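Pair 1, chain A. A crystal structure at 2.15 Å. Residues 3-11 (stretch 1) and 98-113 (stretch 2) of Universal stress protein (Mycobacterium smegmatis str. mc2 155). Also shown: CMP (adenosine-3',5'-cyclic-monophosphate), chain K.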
# COMPACT_ATOMS: atom_id res chain seq x y z
N ALA A 3 11.96 -9.63 0.12
CA ALA A 3 10.57 -10.00 -0.03
C ALA A 3 9.71 -9.96 1.27
O ALA A 3 10.13 -10.32 2.38
CB ALA A 3 10.46 -11.36 -0.73
N TYR A 4 8.50 -9.46 1.12
CA TYR A 4 7.54 -9.55 2.18
C TYR A 4 7.41 -11.05 2.60
O TYR A 4 7.15 -11.91 1.75
CB TYR A 4 6.19 -8.99 1.70
CG TYR A 4 6.12 -7.48 1.44
CD1 TYR A 4 6.84 -6.57 2.20
CD2 TYR A 4 5.27 -6.96 0.46
CE1 TYR A 4 6.73 -5.19 1.99
CE2 TYR A 4 5.14 -5.58 0.28
CZ TYR A 4 5.85 -4.70 1.06
OH TYR A 4 5.74 -3.33 0.85
N GLN A 5 7.59 -11.31 3.90
CA GLN A 5 7.43 -12.63 4.50
C GLN A 5 6.07 -12.78 5.22
O GLN A 5 5.51 -13.89 5.35
CB GLN A 5 8.55 -12.89 5.54
CG GLN A 5 10.01 -12.81 5.05
CD GLN A 5 11.02 -13.42 6.07
OE1 GLN A 5 11.32 -12.82 7.09
NE2 GLN A 5 11.54 -14.61 5.77
N THR A 6 5.53 -11.68 5.71
CA THR A 6 4.34 -11.74 6.55
C THR A 6 3.41 -10.56 6.26
O THR A 6 3.76 -9.44 6.50
CB THR A 6 4.73 -11.75 8.05
OG1 THR A 6 5.58 -12.87 8.34
CG2 THR A 6 3.49 -11.87 8.93
N VAL A 7 2.24 -10.85 5.75
CA VAL A 7 1.31 -9.80 5.34
C VAL A 7 0.07 -9.92 6.23
O VAL A 7 -0.45 -11.00 6.43
CB VAL A 7 0.88 -10.00 3.91
CG1 VAL A 7 -0.10 -8.96 3.50
CG2 VAL A 7 2.07 -9.95 2.96
N VAL A 8 -0.37 -8.81 6.77
CA VAL A 8 -1.58 -8.74 7.54
C VAL A 8 -2.66 -7.97 6.81
O VAL A 8 -2.40 -6.87 6.36
CB VAL A 8 -1.32 -8.03 8.88
CG1 VAL A 8 -2.65 -7.85 9.62
CG2 VAL A 8 -0.42 -8.90 9.79
N VAL A 9 -3.86 -8.55 6.72
CA VAL A 9 -4.99 -7.92 6.08
C VAL A 9 -6.16 -7.89 7.01
O VAL A 9 -6.45 -8.86 7.70
CB VAL A 9 -5.36 -8.53 4.69
CG1 VAL A 9 -5.81 -10.01 4.74
CG2 VAL A 9 -6.42 -7.66 3.99
N GLY A 10 -6.81 -6.73 7.06
CA GLY A 10 -7.98 -6.50 7.90
C GLY A 10 -9.22 -6.59 7.07
O GLY A 10 -9.29 -6.00 6.00
N THR A 11 -10.17 -7.42 7.51
CA THR A 11 -11.50 -7.46 6.94
C THR A 11 -12.60 -7.32 8.00
O THR A 11 -12.47 -7.93 9.04
CB THR A 11 -11.75 -8.74 6.13
OG1 THR A 11 -13.12 -8.75 5.66
CG2 THR A 11 -11.50 -9.96 6.90
N ALA A 98 -6.44 -2.96 16.80
CA ALA A 98 -6.21 -4.39 16.60
C ALA A 98 -5.23 -4.63 15.45
O ALA A 98 -4.32 -5.46 15.58
CB ALA A 98 -7.53 -5.11 16.36
N LEU A 99 -5.34 -3.88 14.35
CA LEU A 99 -4.49 -4.13 13.16
C LEU A 99 -3.04 -3.67 13.41
O LEU A 99 -2.10 -4.43 13.15
CB LEU A 99 -5.03 -3.46 11.90
CG LEU A 99 -6.35 -4.06 11.44
CD1 LEU A 99 -7.05 -3.18 10.41
CD2 LEU A 99 -6.13 -5.42 10.84
N VAL A 100 -2.87 -2.49 13.99
CA VAL A 100 -1.51 -2.01 14.29
C VAL A 100 -0.81 -2.82 15.32
O VAL A 100 0.37 -3.21 15.17
CB VAL A 100 -1.52 -0.55 14.69
CG1 VAL A 100 -0.12 -0.10 15.01
CG2 VAL A 100 -2.05 0.26 13.50
N GLU A 101 -1.52 -3.17 16.36
CA GLU A 101 -0.88 -4.02 17.36
C GLU A 101 -0.53 -5.40 16.83
O GLU A 101 0.51 -5.94 17.17
CB GLU A 101 -1.73 -4.14 18.62
CG GLU A 101 -1.90 -2.78 19.29
CD GLU A 101 -2.87 -2.78 20.47
OE1 GLU A 101 -3.34 -3.87 20.94
OE2 GLU A 101 -3.17 -1.62 20.89
N LEU A 102 -1.41 -5.97 16.02
CA LEU A 102 -1.18 -7.31 15.51
C LEU A 102 0.06 -7.29 14.65
O LEU A 102 0.88 -8.16 14.69
CB LEU A 102 -2.39 -7.84 14.72
CG LEU A 102 -2.21 -9.09 13.86
CD1 LEU A 102 -1.78 -10.26 14.74
CD2 LEU A 102 -3.49 -9.41 13.17
N ALA A 103 0.20 -6.24 13.91
CA ALA A 103 1.30 -6.10 12.99
C ALA A 103 2.65 -5.98 13.69
O ALA A 103 3.64 -6.64 13.25
CB ALA A 103 1.03 -4.92 12.07
N ASP A 104 2.72 -5.18 14.77
CA ASP A 104 3.87 -5.18 15.65
C ASP A 104 4.18 -6.56 16.25
O ASP A 104 5.37 -6.96 16.31
CB ASP A 104 3.67 -4.23 16.83
CG ASP A 104 3.83 -2.80 16.44
OD1 ASP A 104 4.20 -2.54 15.29
OD2 ASP A 104 3.59 -1.93 17.31
N GLU A 105 3.14 -7.25 16.71
CA GLU A 105 3.27 -8.55 17.39
C GLU A 105 3.86 -9.57 16.43
O GLU A 105 4.72 -10.30 16.82
CB GLU A 105 1.90 -9.05 17.94
CG GLU A 105 1.85 -10.39 18.66
CD GLU A 105 0.63 -11.28 18.31
OE1 GLU A 105 -0.53 -10.79 18.41
OE2 GLU A 105 0.81 -12.48 17.94
N VAL A 106 3.40 -9.63 15.17
CA VAL A 106 3.88 -10.67 14.27
C VAL A 106 5.01 -10.20 13.36
O VAL A 106 5.46 -10.92 12.46
CB VAL A 106 2.73 -11.31 13.50
CG1 VAL A 106 1.66 -11.72 14.51
CG2 VAL A 106 2.18 -10.37 12.39
N LYS A 107 5.51 -9.00 13.63
CA LYS A 107 6.60 -8.43 12.86
C LYS A 107 6.22 -8.38 11.38
O LYS A 107 6.97 -8.79 10.50
CB LYS A 107 7.87 -9.20 13.14
CG LYS A 107 8.31 -9.00 14.60
CD LYS A 107 9.57 -9.78 15.00
CE LYS A 107 9.65 -9.91 16.55
NZ LYS A 107 10.19 -11.24 16.98
N ALA A 108 5.04 -7.84 11.10
CA ALA A 108 4.52 -7.87 9.73
C ALA A 108 5.36 -6.97 8.82
O ALA A 108 5.85 -5.95 9.24
CB ALA A 108 3.10 -7.39 9.72
N ASP A 109 5.54 -7.37 7.58
CA ASP A 109 6.28 -6.59 6.62
C ASP A 109 5.30 -5.71 5.91
O ASP A 109 5.69 -4.69 5.33
CB ASP A 109 6.91 -7.53 5.59
CG ASP A 109 7.79 -8.54 6.20
OD1 ASP A 109 8.76 -8.10 6.84
OD2 ASP A 109 7.53 -9.76 6.11
N LEU A 110 4.04 -6.10 5.89
CA LEU A 110 3.03 -5.29 5.24
C LEU A 110 1.65 -5.47 5.88
O LEU A 110 1.23 -6.58 6.22
CB LEU A 110 2.95 -5.67 3.76
CG LEU A 110 1.87 -5.02 2.90
CD1 LEU A 110 2.27 -3.59 2.62
CD2 LEU A 110 1.63 -5.78 1.60
N LEU A 111 0.95 -4.37 5.98
CA LEU A 111 -0.40 -4.35 6.47
C LEU A 111 -1.33 -3.83 5.37
O LEU A 111 -1.07 -2.80 4.77
CB LEU A 111 -0.36 -3.39 7.65
CG LEU A 111 -1.58 -3.13 8.46
CD1 LEU A 111 -2.45 -4.38 8.68
CD2 LEU A 111 -1.00 -2.61 9.74
N VAL A 112 -2.41 -4.55 5.06
CA VAL A 112 -3.28 -4.20 3.99
C VAL A 112 -4.68 -3.85 4.52
O VAL A 112 -5.29 -4.57 5.32
CB VAL A 112 -3.38 -5.39 3.05
CG1 VAL A 112 -4.23 -5.08 1.81
CG2 VAL A 112 -1.99 -5.80 2.61
N VAL A 113 -5.20 -2.72 4.04
CA VAL A 113 -6.54 -2.27 4.29
C VAL A 113 -7.18 -1.74 2.99
O VAL A 113 -6.49 -1.35 2.06
CB VAL A 113 -6.57 -1.16 5.39
CG1 VAL A 113 -6.13 -1.69 6.76
CG2 VAL A 113 -5.68 0.00 5.06
P CMP K . -12.67 -1.59 3.27
O1P CMP K . -12.47 -1.83 1.78
O2P CMP K . -14.04 -1.91 3.66
O5' CMP K . -12.20 -0.16 3.77
C5' CMP K . -11.84 0.19 5.13
C4' CMP K . -10.99 -0.94 5.65
O4' CMP K . -10.70 -0.85 7.03
C3' CMP K . -11.60 -2.28 5.50
O3' CMP K . -11.69 -2.58 4.11
C2' CMP K . -10.68 -3.15 6.36
O2' CMP K . -9.43 -3.48 5.73
C1' CMP K . -10.43 -2.17 7.52
N9 CMP K . -11.38 -2.53 8.59
C8 CMP K . -12.54 -1.91 8.89
N7 CMP K . -13.18 -2.55 9.88
C5 CMP K . -12.43 -3.57 10.24
C6 CMP K . -12.49 -4.63 11.26
N6 CMP K . -13.52 -4.69 12.09
N1 CMP K . -11.48 -5.52 11.33
C2 CMP K . -10.43 -5.48 10.51
N3 CMP K . -10.31 -4.54 9.54
C4 CMP K . -11.26 -3.58 9.37

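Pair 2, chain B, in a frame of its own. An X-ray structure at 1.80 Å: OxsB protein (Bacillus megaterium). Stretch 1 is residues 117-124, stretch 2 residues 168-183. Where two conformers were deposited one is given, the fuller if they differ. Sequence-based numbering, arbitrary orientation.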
# COMPACT_ATOMS: atom_id res chain seq x y z
N LEU B 117 9.88 -21.15 -23.41
CA LEU B 117 9.36 -20.67 -22.14
C LEU B 117 7.83 -20.78 -22.11
O LEU B 117 7.16 -20.45 -23.11
CB LEU B 117 9.78 -19.22 -21.89
CG LEU B 117 11.28 -18.94 -21.82
CD1 LEU B 117 11.50 -17.48 -21.42
CD2 LEU B 117 11.94 -19.86 -20.81
N PRO B 118 7.25 -21.20 -21.00
CA PRO B 118 5.79 -21.12 -20.85
C PRO B 118 5.37 -19.66 -20.75
O PRO B 118 6.18 -18.76 -20.53
CB PRO B 118 5.50 -21.87 -19.55
CG PRO B 118 6.75 -21.73 -18.76
CD PRO B 118 7.90 -21.67 -19.76
N THR B 119 4.08 -19.44 -20.96
CA THR B 119 3.50 -18.11 -20.86
C THR B 119 2.67 -18.03 -19.58
O THR B 119 1.89 -18.94 -19.28
CB THR B 119 2.64 -17.79 -22.08
OG1 THR B 119 3.50 -17.63 -23.21
CG2 THR B 119 1.86 -16.48 -21.86
N VAL B 120 2.86 -16.95 -18.84
CA VAL B 120 2.13 -16.67 -17.61
C VAL B 120 1.44 -15.33 -17.78
O VAL B 120 2.10 -14.34 -18.08
CB VAL B 120 3.08 -16.62 -16.40
CG1 VAL B 120 2.33 -16.26 -15.13
CG2 VAL B 120 3.83 -17.96 -16.24
N THR B 121 0.12 -15.30 -17.58
CA THR B 121 -0.62 -14.04 -17.57
C THR B 121 -1.06 -13.74 -16.14
O THR B 121 -1.66 -14.60 -15.49
CB THR B 121 -1.84 -14.08 -18.50
OG1 THR B 121 -1.39 -14.27 -19.85
CG2 THR B 121 -2.60 -12.75 -18.46
N LEU B 122 -0.70 -12.55 -15.66
CA LEU B 122 -1.05 -12.10 -14.31
C LEU B 122 -1.98 -10.92 -14.45
O LEU B 122 -1.67 -9.98 -15.19
CB LEU B 122 0.20 -11.68 -13.53
CG LEU B 122 1.23 -12.79 -13.36
CD1 LEU B 122 2.49 -12.23 -12.72
CD2 LEU B 122 0.65 -13.93 -12.52
N VAL B 123 -3.09 -10.95 -13.73
CA VAL B 123 -4.16 -9.96 -13.84
C VAL B 123 -4.35 -9.30 -12.48
O VAL B 123 -4.66 -9.98 -11.49
CB VAL B 123 -5.47 -10.61 -14.30
CG1 VAL B 123 -6.54 -9.53 -14.56
CG2 VAL B 123 -5.24 -11.47 -15.55
N ASN B 124 -4.17 -7.98 -12.42
CA ASN B 124 -4.50 -7.21 -11.22
C ASN B 124 -5.95 -6.76 -11.31
O ASN B 124 -6.31 -6.04 -12.24
CB ASN B 124 -3.60 -5.99 -11.07
CG ASN B 124 -3.94 -5.18 -9.82
OD1 ASN B 124 -4.21 -5.77 -8.77
ND2 ASN B 124 -3.97 -3.85 -9.93
N GLN B 168 -12.55 -7.63 -21.86
CA GLN B 168 -11.25 -7.41 -22.47
C GLN B 168 -10.20 -8.36 -21.89
O GLN B 168 -9.30 -8.81 -22.60
CB GLN B 168 -10.82 -5.95 -22.32
CG GLN B 168 -11.68 -5.00 -23.15
CD GLN B 168 -11.34 -3.53 -22.94
OE1 GLN B 168 -11.07 -3.09 -21.82
NE2 GLN B 168 -11.35 -2.76 -24.02
N ILE B 169 -10.30 -8.66 -20.59
CA ILE B 169 -9.39 -9.65 -20.01
C ILE B 169 -9.53 -10.98 -20.72
O ILE B 169 -8.54 -11.59 -21.15
CB ILE B 169 -9.65 -9.81 -18.51
CG1 ILE B 169 -9.22 -8.54 -17.76
CG2 ILE B 169 -8.95 -11.08 -17.99
CD1 ILE B 169 -9.81 -8.43 -16.37
N ILE B 170 -10.78 -11.46 -20.87
CA ILE B 170 -11.00 -12.77 -21.48
C ILE B 170 -10.50 -12.77 -22.92
O ILE B 170 -9.84 -13.72 -23.36
CB ILE B 170 -12.49 -13.15 -21.40
CG1 ILE B 170 -12.94 -13.22 -19.94
CG2 ILE B 170 -12.74 -14.47 -22.12
CD1 ILE B 170 -12.21 -14.27 -19.11
N LYS B 171 -10.81 -11.71 -23.67
CA LYS B 171 -10.29 -11.57 -25.03
C LYS B 171 -8.78 -11.66 -25.05
O LYS B 171 -8.19 -12.34 -25.91
CB LYS B 171 -10.73 -10.24 -25.64
CG LYS B 171 -12.16 -10.16 -26.15
CD LYS B 171 -12.34 -8.86 -26.96
CE LYS B 171 -11.17 -8.67 -27.95
NZ LYS B 171 -11.21 -7.40 -28.75
N ASN B 172 -8.13 -10.97 -24.11
CA ASN B 172 -6.67 -10.99 -24.02
C ASN B 172 -6.16 -12.41 -23.76
O ASN B 172 -5.17 -12.83 -24.37
CB ASN B 172 -6.22 -10.04 -22.90
CG ASN B 172 -4.71 -9.87 -22.83
OD1 ASN B 172 -3.97 -10.84 -22.75
ND2 ASN B 172 -4.26 -8.62 -22.83
N LEU B 173 -6.82 -13.14 -22.86
CA LEU B 173 -6.38 -14.50 -22.55
C LEU B 173 -6.51 -15.42 -23.76
O LEU B 173 -5.64 -16.25 -24.01
CB LEU B 173 -7.20 -15.05 -21.38
CG LEU B 173 -7.02 -14.36 -20.02
CD1 LEU B 173 -8.05 -14.83 -19.01
CD2 LEU B 173 -5.59 -14.62 -19.49
N LEU B 174 -7.62 -15.31 -24.49
CA LEU B 174 -7.80 -16.17 -25.65
C LEU B 174 -6.72 -15.91 -26.69
O LEU B 174 -6.24 -16.85 -27.34
CB LEU B 174 -9.19 -15.97 -26.25
CG LEU B 174 -10.38 -16.34 -25.37
CD1 LEU B 174 -11.68 -16.20 -26.16
CD2 LEU B 174 -10.25 -17.74 -24.80
N ASP B 175 -6.29 -14.65 -26.82
CA ASP B 175 -5.27 -14.30 -27.80
C ASP B 175 -3.89 -14.80 -27.37
O ASP B 175 -3.15 -15.34 -28.19
CB ASP B 175 -5.26 -12.79 -28.01
CG ASP B 175 -4.17 -12.33 -28.98
OD1 ASP B 175 -4.24 -12.69 -30.17
OD2 ASP B 175 -3.24 -11.61 -28.56
N SER B 176 -3.54 -14.63 -26.09
CA SER B 176 -2.19 -14.97 -25.64
C SER B 176 -2.00 -16.46 -25.34
O SER B 176 -0.86 -16.94 -25.37
CB SER B 176 -1.83 -14.16 -24.39
OG SER B 176 -2.65 -14.53 -23.29
N GLN B 177 -3.07 -17.19 -25.04
CA GLN B 177 -3.00 -18.62 -24.77
C GLN B 177 -2.00 -18.96 -23.66
O GLN B 177 -1.05 -19.72 -23.88
CB GLN B 177 -2.69 -19.40 -26.04
CG GLN B 177 -3.85 -19.39 -27.01
CD GLN B 177 -5.05 -20.11 -26.43
OE1 GLN B 177 -4.92 -21.21 -25.90
NE2 GLN B 177 -6.21 -19.48 -26.50
N PRO B 178 -2.18 -18.41 -22.47
CA PRO B 178 -1.20 -18.64 -21.39
C PRO B 178 -1.25 -20.07 -20.88
O PRO B 178 -2.26 -20.76 -20.96
CB PRO B 178 -1.64 -17.65 -20.31
CG PRO B 178 -3.12 -17.50 -20.53
CD PRO B 178 -3.31 -17.58 -22.03
N ASP B 179 -0.11 -20.50 -20.32
CA ASP B 179 -0.07 -21.78 -19.63
C ASP B 179 -0.46 -21.68 -18.17
O ASP B 179 -0.93 -22.67 -17.59
CB ASP B 179 1.34 -22.37 -19.73
CG ASP B 179 1.79 -22.49 -21.16
OD1 ASP B 179 1.02 -23.06 -21.95
OD2 ASP B 179 2.85 -21.94 -21.51
N ILE B 180 -0.27 -20.52 -17.56
CA ILE B 180 -0.67 -20.26 -16.18
C ILE B 180 -1.38 -18.92 -16.17
O ILE B 180 -0.88 -17.95 -16.75
CB ILE B 180 0.54 -20.22 -15.22
CG1 ILE B 180 1.27 -21.57 -15.21
CG2 ILE B 180 0.06 -19.91 -13.77
CD1 ILE B 180 2.66 -21.50 -14.59
N ILE B 181 -2.54 -18.85 -15.51
CA ILE B 181 -3.26 -17.60 -15.34
C ILE B 181 -3.31 -17.32 -13.85
O ILE B 181 -3.69 -18.20 -13.07
CB ILE B 181 -4.68 -17.65 -15.93
CG1 ILE B 181 -4.61 -17.90 -17.45
CG2 ILE B 181 -5.42 -16.35 -15.64
CD1 ILE B 181 -5.96 -18.24 -18.06
N GLY B 182 -2.94 -16.11 -13.46
CA GLY B 182 -3.01 -15.71 -12.06
C GLY B 182 -3.80 -14.44 -11.88
O GLY B 182 -3.61 -13.47 -12.62
N LEU B 183 -4.67 -14.44 -10.87
CA LEU B 183 -5.41 -13.24 -10.47
C LEU B 183 -4.94 -12.79 -9.09
O LEU B 183 -4.85 -13.60 -8.17
CB LEU B 183 -6.92 -13.49 -10.42
CG LEU B 183 -7.60 -14.23 -11.57
CD1 LEU B 183 -9.12 -14.25 -11.32
CD2 LEU B 183 -7.25 -13.57 -12.92

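In both pairs a strand lies parallel to a second strand that is reached from a helix through a short turn, and the helix runs back antiparallel across one face of the two strands. The strand axes approach to 4.6 Å at 22° in pair 1 and 4.7 Å at 14° in pair 2; strand and helix make angles of 166° and 173°, with axes 9.4 and 10.2 Å apart. Fourteen central residues superpose with an RMSD of 0.7 Å. The helices follow less exactly: Leu A102 and Asn B172 match at 1.9 Å between CA atoms, whereas Leu A111 and Ile B181 in the strands differ by 0.1 Å.

The hydrogen-bond ladder is the same. Val A8 N donates to Leu A110 O (2.8 Å) and Val A112 N to Val A8 O (2.7 Å); in pair 2, Thr B121 N donates to Ile B180 O (3.0 Å) and Gly B182 N to Thr B121 O (2.8 Å). The next rung, Gly A10 N to Val A112 O at 3.2 Å, corresponds to Val B123 N to Gly B182 O at 2.8 Å.

The aspartate before the second strand matches closely. Asp A109 and Asp B179, both m at chi1, point toward the first stretch and accept hydrogen bonds from its backbone. Asp A109 OD2 accepts from Gln A5 N (2.7 Å) and Thr A6 N (2.8 Å). Asp B179 OD2 accepts from Thr B119 N (2.8 Å), but the position of Gln A5 is taken by Pro B118, whose nitrogen has no hydrogen to give; Pro B118 CA instead lies 3.1 Å from Asp B179 OD2. The backbone nitrogens of the aspartates bond across to the first strand alike, Asp A109 N to Thr A6 O at 2.9 Å and Asp B179 N to Thr B119 O at 2.7 Å.

Beneath the helix, Val A8 and Thr B121 occupy one site with similar shapes and different chemistry. Val A8 is packed by hydrocarbon: its CG2 meets Ala A108 CB at 3.8 Å and Val A106 CG2 at 4.0 Å, and its CG1 meets Leu A111 CD1 at 3.6 Å. Thr B121 sets CG2 3.7 Å from Leu B173 CD2, while its OG1 lies 3.4 Å from Pro B178 CB and is buried without a polar partner. Ser B176, matching Val A106, turns its OG back to Asn B172 O (3.2 Å).

The glycines are exchanged between strands. Gly A10 leaves room for Leu A99, whose CD2 lies 3.6 Å from Gly A10 CA; a CB there would also clash with N3 of the bound cyclic AMP, whose O2' donates to Gly A10 O at 2.5 Å. Its counterpart Val B123 instead packs CG1 against Ile B169 CD1 at 3.9 Å. Conversely, Val A112 fills space beside Val A7 (CG2 to CG1, 3.8 Å), whereas Gly B182 admits Leu B122: an ideal CB on Gly B182 would come within 3.0 Å of Leu B122 CD2.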